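Local structure of capsid (Human calicivirus NLV/Boxer/2001/US, 4RDL) at residues S15-P20 and V238-N243; A71-R76 and L105-F110; D251-H256 and F296-W301. The protein forms the protruding (P) domain of the norovirus capsid, which dimerises and binds histo-blood group glycans such as the Lewis y tetrasaccharide. All coordinates share one frame; numbering follows the deposited sequence.

Contact 1. Residues S15-P20 and V238-N243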
loop_
_atom_site.group_PDB
_atom_site.type_symbol
_atom_site.label_atom_id
_atom_site.label_comp_id
_atom_site.label_asym_id
_atom_site.label_seq_id
_atom_site.Cartn_x
_atom_site.Cartn_y
_atom_site.Cartn_z
ATOM N N SER A 15 12.190 16.310 -9.449
ATOM C CA SER A 15 12.982 15.364 -8.675
ATOM C C SER A 15 12.263 14.029 -8.671
ATOM O O SER A 15 11.080 13.949 -9.012
ATOM C CB SER A 15 13.173 15.853 -7.238
ATOM O OG SER A 15 11.925 15.892 -6.558
ATOM N N VAL A 16 12.989 12.974 -8.317
ATOM C CA VAL A 16 12.369 11.672 -8.093
ATOM C C VAL A 16 12.626 11.265 -6.645
ATOM O O VAL A 16 13.503 11.831 -5.991
ATOM C CB VAL A 16 12.900 10.604 -9.072
ATOM C CG1 VAL A 16 12.619 11.021 -10.513
ATOM C CG2 VAL A 16 14.390 10.342 -8.856
ATOM N N PRO A 17 11.861 10.291 -6.127
ATOM C CA PRO A 17 12.077 9.915 -4.730
ATOM C C PRO A 17 13.512 9.495 -4.427
ATOM O O PRO A 17 14.171 8.817 -5.224
ATOM C CB PRO A 17 11.127 8.730 -4.535
ATOM C CG PRO A 17 10.043 8.954 -5.532
ATOM C CD PRO A 17 10.736 9.554 -6.731
ATOM N N ASN A 18 13.965 9.939 -3.262
ATOM C CA ASN A 18 15.226 9.574 -2.645
ATOM C C ASN A 18 14.967 8.400 -1.705
ATOM O O ASN A 18 15.185 8.491 -0.490
ATOM C CB ASN A 18 15.735 10.772 -1.845
ATOM C CG ASN A 18 17.052 10.513 -1.173
ATOM O OD1 ASN A 18 17.916 9.831 -1.721
ATOM N ND2 ASN A 18 17.221 11.065 0.024
ATOM N N ILE A 19 14.444 7.324 -2.284
ATOM C CA ILE A 19 14.153 6.074 -1.587
ATOM C C ILE A 19 14.733 4.920 -2.399
ATOM O O ILE A 19 14.547 4.861 -3.619
ATOM C CB ILE A 19 12.631 5.837 -1.482
ATOM C CG1 ILE A 19 11.948 6.969 -0.716
ATOM C CG2 ILE A 19 12.330 4.492 -0.812
ATOM C CD1 ILE A 19 10.454 6.966 -0.842
ATOM N N PRO A 20 15.435 3.989 -1.736
ATOM C CA PRO A 20 15.955 2.832 -2.473
ATOM C C PRO A 20 14.856 2.067 -3.203
ATOM O O PRO A 20 13.736 1.922 -2.703
ATOM C CB PRO A 20 16.585 1.970 -1.378
ATOM C CG PRO A 20 16.960 2.949 -0.314
ATOM C CD PRO A 20 15.850 3.971 -0.324
ATOM N N VAL A 238 4.795 7.774 -8.459
ATOM C CA VAL A 238 3.513 8.377 -8.824
ATOM C C VAL A 238 3.099 9.433 -7.796
ATOM O O VAL A 238 2.796 10.581 -8.149
ATOM C CB VAL A 238 2.389 7.318 -8.974
ATOM C CG1 VAL A 238 1.054 7.999 -9.274
ATOM C CG2 VAL A 238 2.744 6.307 -10.057
ATOM N N SER A 239 3.072 9.056 -6.519
ATOM C CA SER A 239 2.648 10.006 -5.490
ATOM C C SER A 239 3.622 11.178 -5.403
ATOM O O SER A 239 3.219 12.307 -5.130
ATOM C CB SER A 239 2.465 9.331 -4.130
ATOM O OG SER A 239 3.603 8.585 -3.757
ATOM N N HIS A 240 4.899 10.912 -5.661
ATOM C CA HIS A 240 5.899 11.970 -5.659
ATOM C C HIS A 240 5.567 13.026 -6.713
ATOM O O HIS A 240 5.558 14.222 -6.420
ATOM C CB HIS A 240 7.292 11.394 -5.898
ATOM C CG HIS A 240 8.396 12.384 -5.696
ATOM N ND1 HIS A 240 8.820 12.777 -4.443
ATOM C CD2 HIS A 240 9.169 13.057 -6.583
ATOM C CE1 HIS A 240 9.808 13.646 -4.570
ATOM N NE2 HIS A 240 10.037 13.834 -5.858
ATOM N N PHE A 241 5.296 12.587 -7.940
ATOM C CA PHE A 241 5.009 13.534 -9.016
ATOM C C PHE A 241 3.694 14.277 -8.759
ATOM O O PHE A 241 3.579 15.461 -9.053
ATOM C CB PHE A 241 4.988 12.827 -10.377
ATOM C CG PHE A 241 6.291 12.155 -10.735
ATOM C CD1 PHE A 241 7.497 12.615 -10.220
ATOM C CD2 PHE A 241 6.306 11.061 -11.588
ATOM C CE1 PHE A 241 8.692 11.992 -10.545
ATOM C CE2 PHE A 241 7.497 10.435 -11.917
ATOM C CZ PHE A 241 8.694 10.906 -11.400
ATOM N N VAL A 242 2.702 13.587 -8.204
ATOM C CA VAL A 242 1.440 14.243 -7.879
ATOM C C VAL A 242 1.675 15.325 -6.828
ATOM O O VAL A 242 1.155 16.444 -6.926
ATOM C CB VAL A 242 0.382 13.236 -7.381
ATOM C CG1 VAL A 242 -0.835 13.976 -6.818
ATOM C CG2 VAL A 242 -0.031 12.318 -8.516
ATOM N N ASN A 243 2.478 14.989 -5.827
ATOM C CA ASN A 243 2.823 15.936 -4.778
ATOM C C ASN A 243 3.560 17.175 -5.298
ATOM O O ASN A 243 3.244 18.306 -4.928
ATOM C CB ASN A 243 3.691 15.246 -3.730
ATOM C CG ASN A 243 3.784 16.033 -2.455
ATOM O OD1 ASN A 243 2.884 15.977 -1.624
ATOM N ND2 ASN A 243 4.865 16.784 -2.295
#
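P17 and H240 bring the extended, non-repetitive segment 15-20 within a CA–CA distance of 6.6 Å of one turn of helix 235-244. The imidazole of H240 leaves the helix with CG anti to the backbone N (chi1 -171°), which carries it across to the loop. There NE2 gives a hydrogen bond of 2.9 Å to S15 OG, which lies only 6° out of the ring plane. One imidazole face is covered by the chain between V16 and P17: the P17 CD methylene stands 4.1 Å from the ring centroid as a CH-pi contact, while P17 CG rests against H240 CB. Next to it, F241 presents its rim, with CE1 3.4 Å from S15 O near the ring plane and CZ 4.0 Å from V16 CG1. Packing on F14, F237 and L55 continues the apolar layer. Past P17, N18 N hydrogen-bonds N243 OD1 of the second subunit, and the reciprocal bond also forms. Segment 15-20, laid over helix 235-244, thus belongs both to what is probably the P1 subdomain and to the dimer interface.

Contact 2. Residues A71-R76 and L105-F110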
loop_
_atom_site.group_PDB
_atom_site.type_symbol
_atom_site.label_atom_id
_atom_site.label_comp_id
_atom_site.label_asym_id
_atom_site.label_seq_id
_atom_site.Cartn_x
_atom_site.Cartn_y
_atom_site.Cartn_z
ATOM N N ALA A 71 -4.979 -2.516 -7.010
ATOM C CA ALA A 71 -5.580 -3.815 -7.306
ATOM C C ALA A 71 -6.703 -4.175 -6.343
ATOM O O ALA A 71 -6.895 -5.334 -5.995
ATOM C CB ALA A 71 -4.512 -4.915 -7.355
ATOM N N ARG A 72 -7.449 -3.159 -5.928
ATOM C CA ARG A 72 -8.613 -3.355 -5.074
ATOM C C ARG A 72 -9.878 -2.921 -5.789
ATOM O O ARG A 72 -9.813 -2.216 -6.802
ATOM C CB ARG A 72 -8.444 -2.593 -3.757
ATOM C CG ARG A 72 -7.317 -3.162 -2.898
ATOM C CD ARG A 72 -7.182 -2.451 -1.566
ATOM N NE ARG A 72 -5.997 -2.896 -0.839
ATOM C CZ ARG A 72 -6.020 -3.667 0.245
ATOM N NH1 ARG A 72 -7.174 -4.098 0.736
ATOM N NH2 ARG A 72 -4.881 -4.007 0.843
ATOM N N MET A 73 -11.016 -3.363 -5.261
ATOM C CA MET A 73 -12.333 -2.954 -5.738
ATOM C C MET A 73 -13.227 -2.690 -4.544
ATOM O O MET A 73 -12.955 -3.145 -3.428
ATOM C CB MET A 73 -12.986 -4.055 -6.576
ATOM C CG MET A 73 -12.135 -4.619 -7.700
ATOM S SD MET A 73 -13.036 -6.015 -8.434
ATOM C CE MET A 73 -11.802 -6.682 -9.549
ATOM N N ARG A 74 -14.319 -1.980 -4.794
ATOM C CA ARG A 74 -15.343 -1.772 -3.782
ATOM C C ARG A 74 -16.700 -1.754 -4.456
ATOM O O ARG A 74 -16.842 -1.254 -5.570
ATOM C CB ARG A 74 -15.119 -0.459 -3.027
ATOM C CG ARG A 74 -16.170 -0.178 -1.952
ATOM C CD ARG A 74 -15.731 0.953 -1.031
ATOM N NE ARG A 74 -16.756 1.260 -0.034
ATOM C CZ ARG A 74 -16.520 1.863 1.123
ATOM N NH1 ARG A 74 -15.282 2.229 1.440
ATOM N NH2 ARG A 74 -17.522 2.094 1.966
ATOM N N GLY A 75 -17.703 -2.290 -3.778
ATOM C CA GLY A 75 -19.064 -2.104 -4.248
ATOM C C GLY A 75 -20.052 -3.012 -3.564
ATOM O O GLY A 75 -19.733 -3.674 -2.574
ATOM N N ARG A 76 -21.264 -3.048 -4.108
ATOM C CA ARG A 76 -22.351 -3.803 -3.502
ATOM C C ARG A 76 -22.586 -5.067 -4.301
ATOM O O ARG A 76 -22.746 -5.021 -5.518
ATOM C CB ARG A 76 -23.626 -2.965 -3.439
ATOM C CG ARG A 76 -24.673 -3.531 -2.487
ATOM C CD ARG A 76 -25.805 -2.516 -2.229
ATOM N NE ARG A 76 -25.285 -1.250 -1.713
ATOM C CZ ARG A 76 -25.032 -1.008 -0.431
ATOM N NH1 ARG A 76 -25.287 -1.933 0.484
ATOM N NH2 ARG A 76 -24.529 0.162 -0.059
ATOM N N LEU A 105 -10.735 4.038 -9.490
ATOM C CA LEU A 105 -9.298 4.140 -9.263
ATOM C C LEU A 105 -8.773 2.930 -8.492
ATOM O O LEU A 105 -9.428 2.439 -7.565
ATOM C CB LEU A 105 -8.949 5.438 -8.536
ATOM C CG LEU A 105 -9.440 6.701 -9.244
ATOM C CD1 LEU A 105 -8.938 7.945 -8.514
ATOM C CD2 LEU A 105 -8.973 6.711 -10.699
ATOM N N GLY A 106 -7.597 2.441 -8.886
ATOM C CA GLY A 106 -6.978 1.287 -8.243
ATOM C C GLY A 106 -7.417 -0.064 -8.803
ATOM O O GLY A 106 -6.807 -1.087 -8.511
ATOM N N PHE A 107 -8.476 -0.077 -9.607
ATOM C CA PHE A 107 -9.026 -1.322 -10.138
ATOM C C PHE A 107 -7.920 -2.151 -10.813
ATOM O O PHE A 107 -7.107 -1.606 -11.548
ATOM C CB PHE A 107 -10.133 -0.995 -11.148
ATOM C CG PHE A 107 -11.029 -2.161 -11.474
ATOM C CD1 PHE A 107 -12.200 -2.385 -10.751
ATOM C CD2 PHE A 107 -10.720 -3.023 -12.512
ATOM C CE1 PHE A 107 -13.032 -3.455 -11.054
ATOM C CE2 PHE A 107 -11.551 -4.095 -12.826
ATOM C CZ PHE A 107 -12.709 -4.311 -12.099
ATOM N N PRO A 108 -7.885 -3.473 -10.568
ATOM C CA PRO A 108 -6.846 -4.304 -11.198
ATOM C C PRO A 108 -6.779 -4.102 -12.713
ATOM O O PRO A 108 -7.823 -4.059 -13.382
ATOM C CB PRO A 108 -7.306 -5.733 -10.884
ATOM C CG PRO A 108 -8.064 -5.605 -9.614
ATOM C CD PRO A 108 -8.801 -4.279 -9.738
ATOM N N ASP A 109 -5.566 -3.991 -13.258
ATOM C CA ASP A 109 -5.411 -3.835 -14.708
ATOM C C ASP A 109 -4.859 -5.092 -15.385
ATOM O O ASP A 109 -4.164 -5.022 -16.400
ATOM C CB ASP A 109 -4.622 -2.565 -15.076
ATOM C CG ASP A 109 -3.145 -2.644 -14.719
ATOM O OD1 ASP A 109 -2.724 -3.610 -14.053
ATOM O OD2 ASP A 109 -2.399 -1.708 -15.105
ATOM N N PHE A 110 -5.208 -6.244 -14.829
ATOM C CA PHE A 110 -4.893 -7.529 -15.436
ATOM C C PHE A 110 -6.079 -7.990 -16.268
ATOM O O PHE A 110 -7.184 -8.178 -15.743
ATOM C CB PHE A 110 -4.526 -8.555 -14.362
ATOM C CG PHE A 110 -3.342 -8.138 -13.540
ATOM C CD1 PHE A 110 -2.066 -8.199 -14.072
ATOM C CD2 PHE A 110 -3.507 -7.628 -12.265
ATOM C CE1 PHE A 110 -0.971 -7.779 -13.329
ATOM C CE2 PHE A 110 -2.417 -7.201 -11.518
ATOM C CZ PHE A 110 -1.150 -7.277 -12.054
HETATM O O HOH W 1 -11.164 0.005 -7.531
#
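M73 and F107 mesh where strand 72-80, a middle strand of the antiparallel sheet of the probable P2 barrel, is met at its start by the loop ahead of strand 113-121. M73 is the main bump. Its CG is anti to the carbonyl carbon (chi1 -51°) and the chain runs extended beyond it, so the thioether crosses the phenyl ring obliquely, CG and SD near CE1, and the terminal methyl fits the notch between F107 and P108. CE reaches F107 CZ at 3.6 Å and P108 CD at 3.8 Å, while SD is 4.5 Å from the F107 centroid, an oblique Met-aromatic contact. One wall of the notch is set within the loop, P108 CD lying over one face of the F107 ring, toward its rim. L115, M117 and L170 pack round M73 from the sheet.

A second bump is the P108 ring itself, which settles on the backbone of A71. The two CA atoms come within 4.1 Å, and P108 CG touches the A71 carbonyl and lies near its CB. G106, at positive phi (87°), turns the loop close to the strand and directs its carbonyl at the start of it. G106 O there receives two weak, bent bonds, from A71 N at 2.8 Å and from R72 N. On the other edge of the strand, A71 and M73 pair with L172 and L170. Elsewhere D109 ties the loop to R28 by a salt bridge. R72 O faces the loop: a water within hydrogen-bonding distance of both R72 O (2.7 Å) and L105 O links the two, though other acceptors compete for its protons, and F107 CA directs its hydrogen at R72 O over 3.5 Å, with an angle of 150° at the hydrogen.

Contact 3. Residues D251-H256 and F296-W301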
loop_
_atom_site.group_PDB
_atom_site.type_symbol
_atom_site.label_atom_id
_atom_site.label_comp_id
_atom_site.label_asym_id
_atom_site.label_seq_id
_atom_site.Cartn_x
_atom_site.Cartn_y
_atom_site.Cartn_z
ATOM N N ASP A 251 13.048 17.269 -23.062
ATOM C CA ASP A 251 12.554 16.062 -23.722
ATOM C C ASP A 251 12.529 14.870 -22.778
ATOM O O ASP A 251 11.634 14.021 -22.851
ATOM C CB ASP A 251 13.437 15.692 -24.916
ATOM C CG ASP A 251 13.358 16.691 -26.050
ATOM O OD1 ASP A 251 12.393 17.483 -26.095
ATOM O OD2 ASP A 251 14.273 16.665 -26.903
ATOM N N ALA A 252 13.538 14.785 -21.918
ATOM C CA ALA A 252 13.670 13.652 -21.009
ATOM C C ALA A 252 14.371 14.078 -19.732
ATOM O O ALA A 252 15.183 15.012 -19.738
ATOM C CB ALA A 252 14.445 12.524 -21.680
ATOM N N ALA A 253 14.047 13.398 -18.636
ATOM C CA ALA A 253 14.736 13.594 -17.373
ATOM C C ALA A 253 15.814 12.528 -17.235
ATOM O O ALA A 253 15.500 11.336 -17.169
ATOM C CB ALA A 253 13.749 13.510 -16.202
ATOM N N LEU A 254 17.075 12.947 -17.188
ATOM C CA LEU A 254 18.184 12.020 -16.991
ATOM C C LEU A 254 18.245 11.639 -15.522
ATOM O O LEU A 254 18.316 12.518 -14.647
ATOM C CB LEU A 254 19.518 12.665 -17.402
ATOM C CG LEU A 254 20.777 11.845 -17.088
ATOM C CD1 LEU A 254 20.811 10.559 -17.900
ATOM C CD2 LEU A 254 22.046 12.668 -17.338
ATOM N N LEU A 255 18.206 10.331 -15.257
ATOM C CA LEU A 255 18.374 9.806 -13.900
ATOM C C LEU A 255 19.648 8.991 -13.808
ATOM O O LEU A 255 20.012 8.287 -14.759
ATOM C CB LEU A 255 17.218 8.886 -13.501
ATOM C CG LEU A 255 15.794 9.362 -13.718
ATOM C CD1 LEU A 255 14.849 8.307 -13.149
ATOM C CD2 LEU A 255 15.573 10.704 -13.047
ATOM N N HIS A 256 20.317 9.079 -12.661
ATOM C CA HIS A 256 21.365 8.134 -12.330
ATOM C C HIS A 256 20.861 7.236 -11.219
ATOM O O HIS A 256 20.258 7.704 -10.255
ATOM C CB HIS A 256 22.649 8.849 -11.918
ATOM C CG HIS A 256 23.376 9.445 -13.072
ATOM N ND1 HIS A 256 24.562 10.135 -12.932
ATOM C CD2 HIS A 256 23.095 9.443 -14.398
ATOM C CE1 HIS A 256 24.973 10.536 -14.119
ATOM N NE2 HIS A 256 24.105 10.122 -15.027
ATOM N N PHE A 296 17.389 6.216 -7.332
ATOM C CA PHE A 296 17.339 7.053 -8.528
ATOM C C PHE A 296 17.512 8.510 -8.129
ATOM O O PHE A 296 16.893 8.981 -7.174
ATOM C CB PHE A 296 16.036 6.866 -9.316
ATOM C CG PHE A 296 15.868 5.490 -9.888
ATOM C CD1 PHE A 296 16.368 5.191 -11.148
ATOM C CD2 PHE A 296 15.211 4.496 -9.172
ATOM C CE1 PHE A 296 16.228 3.925 -11.686
ATOM C CE2 PHE A 296 15.070 3.224 -9.701
ATOM C CZ PHE A 296 15.582 2.939 -10.963
ATOM N N VAL A 297 18.367 9.213 -8.871
ATOM C CA VAL A 297 18.596 10.630 -8.650
ATOM C C VAL A 297 18.440 11.397 -9.962
ATOM O O VAL A 297 19.070 11.069 -10.971
ATOM C CB VAL A 297 20.011 10.892 -8.087
ATOM C CG1 VAL A 297 20.230 12.382 -7.855
ATOM C CG2 VAL A 297 20.231 10.114 -6.800
ATOM N N PHE A 298 17.591 12.416 -9.949
ATOM C CA PHE A 298 17.459 13.315 -11.084
ATOM C C PHE A 298 18.716 14.173 -11.265
ATOM O O PHE A 298 19.130 14.897 -10.354
ATOM C CB PHE A 298 16.224 14.198 -10.907
ATOM C CG PHE A 298 16.085 15.266 -11.954
ATOM C CD1 PHE A 298 15.900 14.930 -13.287
ATOM C CD2 PHE A 298 16.125 16.609 -11.604
ATOM C CE1 PHE A 298 15.758 15.913 -14.257
ATOM C CE2 PHE A 298 15.987 17.601 -12.565
ATOM C CZ PHE A 298 15.805 17.252 -13.894
ATOM N N ILE A 299 19.318 14.069 -12.446
ATOM C CA ILE A 299 20.518 14.830 -12.792
ATOM C C ILE A 299 20.146 16.135 -13.490
ATOM O O ILE A 299 20.504 17.221 -13.030
ATOM C CB ILE A 299 21.456 14.007 -13.709
ATOM C CG1 ILE A 299 21.814 12.674 -13.046
ATOM C CG2 ILE A 299 22.700 14.817 -14.086
ATOM C CD1 ILE A 299 22.440 12.816 -11.671
ATOM N N SER A 300 19.431 16.026 -14.604
ATOM C CA SER A 300 19.004 17.203 -15.351
ATOM C C SER A 300 18.041 16.819 -16.454
ATOM O O SER A 300 17.925 15.646 -16.810
ATOM C CB SER A 300 20.206 17.906 -15.983
ATOM O OG SER A 300 20.649 17.179 -17.110
ATOM N N TRP A 301 17.355 17.814 -16.998
ATOM C CA TRP A 301 16.628 17.638 -18.241
ATOM C C TRP A 301 17.657 17.538 -19.367
ATOM O O TRP A 301 18.668 18.251 -19.354
ATOM C CB TRP A 301 15.680 18.821 -18.468
ATOM C CG TRP A 301 14.591 18.886 -17.429
ATOM C CD1 TRP A 301 14.513 19.738 -16.364
ATOM C CD2 TRP A 301 13.436 18.045 -17.358
ATOM N NE1 TRP A 301 13.376 19.477 -15.633
ATOM C CE2 TRP A 301 12.694 18.449 -16.227
ATOM C CE3 TRP A 301 12.956 16.991 -18.143
ATOM C CZ2 TRP A 301 11.496 17.829 -15.863
ATOM C CZ3 TRP A 301 11.770 16.383 -17.784
ATOM C CH2 TRP A 301 11.053 16.802 -16.653
#
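A beta bulge interrupts the antiparallel pairing of strands 252-258 and 295-302, with I299 and S300 together facing L254. A253 pairs with W301 and L255 with F298, so the second strand spends one residue more. Four backbone bonds span the pair: I299 N to L254 O (2.9 Å, 169°), L254 N to S300 O, and a reciprocal set joining H256 and V297. The bulged I299 uses its side chain on H256: CG1, anti to the carbonyl carbon (chi1 -56°), stands 3.6 Å from the imidazole centroid and nearly on the ring normal, a CH-pi contact with the side chains crossing at about a right angle. H256 NE2 is hydrogen-bonded to E268 on strand 265-272. The other sheet face carries A253, L255, F298 and W301. A253 CB touches both aromatics, 3.7 Å from F298 CE1 and 3.8 Å from W301 CZ3, while F298 CZ rests on one face of the W301 ring, and L255 CD2 comes in at the edge of the F298 ring. F14 covers this group. The backbone bonds fix the register, while CH-pi and apolar contacts hold both faces; with the E268 bond at its tip, H256 probably has little freedom to rotate.

Contacts 1 and 3 adjoin in the same part of the domain, with centres 13 Å apart: V16 of contact 1 packs on L255, F296 and F298 of contact 3, so segment 15-20 is sandwiched between the helix and the strand pair. Contact 2 lies in the other sheet, about 19 Å from contact 3 between nearest atoms and on the opposite side of the chain's centre. Contacts 1 and 2 are buried; contact 3 is only partly so, with I299 exposed. Contact 3 relies on backbone hydrogen bonds across a bulged ladder, contact 1 on one histidine–serine bond with aromatic packing, and contact 2 on shape, its direct bonds being weak. Of the three, only contact 3 is untouched by the second subunit.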